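Heat shock protein-related protein (Deinococcus radiodurans, PDB 4FEI) probably acts, through the alpha-crystallin domain that makes up this chain, as a small heat shock chaperone binding aggregation-prone proteins under stress. Local coordinates at residues Phe91-Leu94 / Arg95-Asp99. Sequence-based numbering, arbitrary orientation.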
loop_
_atom_site.group_PDB
_atom_site.type_symbol
_atom_site.label_atom_id
_atom_site.label_comp_id
_atom_site.label_asym_id
_atom_site.label_seq_id
_atom_site.Cartn_x
_atom_site.Cartn_y
_atom_site.Cartn_z
ATOM N N PHE A 91 -18.890 4.077 7.771
ATOM C CA PHE A 91 -19.730 4.956 8.547
ATOM C C PHE A 91 -21.140 4.856 7.982
ATOM O O PHE A 91 -21.322 4.704 6.747
ATOM C CB PHE A 91 -19.284 6.428 8.432
ATOM C CG PHE A 91 -17.881 6.707 8.902
ATOM C CD1 PHE A 91 -17.641 7.073 10.212
ATOM C CD2 PHE A 91 -16.787 6.619 8.012
ATOM C CE1 PHE A 91 -16.336 7.345 10.664
ATOM C CE2 PHE A 91 -15.493 6.872 8.442
ATOM C CZ PHE A 91 -15.275 7.247 9.786
ATOM N N GLU A 92 -22.153 4.961 8.839
ATOM C CA GLU A 92 -23.505 4.967 8.316
ATOM C C GLU A 92 -23.944 6.382 8.023
ATOM O O GLU A 92 -23.737 7.271 8.826
ATOM C CB GLU A 92 -24.513 4.175 9.183
ATOM C CG GLU A 92 -24.653 4.589 10.564
ATOM C CD GLU A 92 -25.619 3.690 11.349
ATOM O OE1 GLU A 92 -26.826 3.630 10.983
ATOM O OE2 GLU A 92 -25.166 3.076 12.353
ATOM N N LYS A 93 -24.520 6.588 6.846
ATOM C CA LYS A 93 -24.965 7.900 6.395
ATOM C C LYS A 93 -26.203 8.363 7.155
ATOM O O LYS A 93 -27.022 7.569 7.613
ATOM C CB LYS A 93 -25.249 7.867 4.891
ATOM C CG LYS A 93 -23.982 7.920 4.037
ATOM C CD LYS A 93 -24.116 7.200 2.695
ATOM C CE LYS A 93 -24.918 7.977 1.690
ATOM N NZ LYS A 93 -24.725 7.331 0.321
ATOM N N LEU A 94 -26.299 9.678 7.308
ATOM C CA LEU A 94 -27.464 10.343 7.861
ATOM C C LEU A 94 -28.690 10.208 6.927
ATOM O O LEU A 94 -29.812 10.015 7.379
ATOM C CB LEU A 94 -27.120 11.814 8.022
ATOM C CG LEU A 94 -27.556 12.476 9.306
ATOM C CD1 LEU A 94 -26.623 12.016 10.399
ATOM C CD2 LEU A 94 -27.558 14.028 9.154
ATOM N N ARG A 95 -28.444 10.349 5.626
ATOM C CA ARG A 95 -29.418 10.206 4.584
ATOM C C ARG A 95 -28.937 9.037 3.698
ATOM O O ARG A 95 -28.216 9.240 2.701
ATOM C CB ARG A 95 -29.525 11.519 3.795
ATOM C CG ARG A 95 -30.552 11.542 2.643
ATOM C CD ARG A 95 -30.475 12.896 1.879
ATOM N NE ARG A 95 -30.918 12.781 0.480
ATOM C CZ ARG A 95 -30.166 12.309 -0.534
ATOM N NH1 ARG A 95 -30.677 12.241 -1.769
ATOM N NH2 ARG A 95 -28.903 11.899 -0.328
ATOM N N PRO A 96 -29.330 7.797 4.067
ATOM C CA PRO A 96 -28.949 6.617 3.290
ATOM C C PRO A 96 -29.566 6.711 1.909
ATOM O O PRO A 96 -30.681 7.220 1.775
ATOM C CB PRO A 96 -29.595 5.450 4.063
ATOM C CG PRO A 96 -29.961 6.004 5.412
ATOM C CD PRO A 96 -30.233 7.453 5.189
ATOM N N THR A 97 -28.823 6.272 0.900
ATOM C CA THR A 97 -29.355 6.027 -0.443
ATOM C C THR A 97 -29.367 4.511 -0.733
ATOM O O THR A 97 -28.700 3.729 -0.057
ATOM C CB THR A 97 -28.520 6.716 -1.557
ATOM O OG1 THR A 97 -27.196 6.186 -1.532
ATOM C CG2 THR A 97 -28.482 8.241 -1.373
ATOM N N ILE A 98 -30.130 4.102 -1.734
ATOM C CA ILE A 98 -30.229 2.720 -2.129
ATOM C C ILE A 98 -30.082 2.654 -3.657
ATOM O O ILE A 98 -30.790 3.369 -4.409
ATOM C CB ILE A 98 -31.542 2.097 -1.680
ATOM C CG1 ILE A 98 -31.686 2.193 -0.149
ATOM C CG2 ILE A 98 -31.613 0.609 -2.119
ATOM C CD1 ILE A 98 -32.389 3.442 0.354
ATOM N N ASP A 99 -29.150 1.809 -4.095
ATOM C CA ASP A 99 -28.896 1.573 -5.511
ATOM C C ASP A 99 -30.150 0.924 -6.101
ATOM O O ASP A 99 -30.699 -0.035 -5.518
ATOM C CB ASP A 99 -27.638 0.661 -5.668
ATOM C CG ASP A 99 -27.129 0.551 -7.119
ATOM O OD1 ASP A 99 -27.271 1.520 -7.914
ATOM O OD2 ASP A 99 -26.523 -0.517 -7.470
#
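The peptide group joining Arg95 to Pro96 carries one face against the side chain of Lys93: Lys93 CB sits above the carbonyl carbon, 4.0 Å from Arg95 C, and Lys93 CE approaches Arg95 O at 3.7 Å. At the edge of the proline ring, Pro96 CD packs 3.4 Å from Leu94 O, while Pro96 CG stands 4.0 Å from Lys93 O. The CA atoms of Lys93 and Pro96 lie 5.2 Å apart across a bend close to a type VIII turn.

With CG anti to its carbonyl carbon (chi1 -78°) and a bend at chi3 (76°), the lysine reaches past this peptide to Thr97, where Lys93 NZ makes a weak hydrogen bond of 3.3 Å to Thr97 OG1. The ammonium is gripped more firmly by a salt bridge to Asp13 and a hydrogen bond to Gly15 O, which satisfy this buried charge. Thr97 OG1 in turn makes a weak bond to the same Gly15 carbonyl.

The bend follows strand 86-92, which pairs antiparallel with strand 17-23 in the alpha-crystallin domain sheet. Backbone hydrogen bonds between Lys93 and Thr16 and between Thr97 and Gly15 hold the start of the C-terminal extension against the turn between strands 9-14 and 17-23.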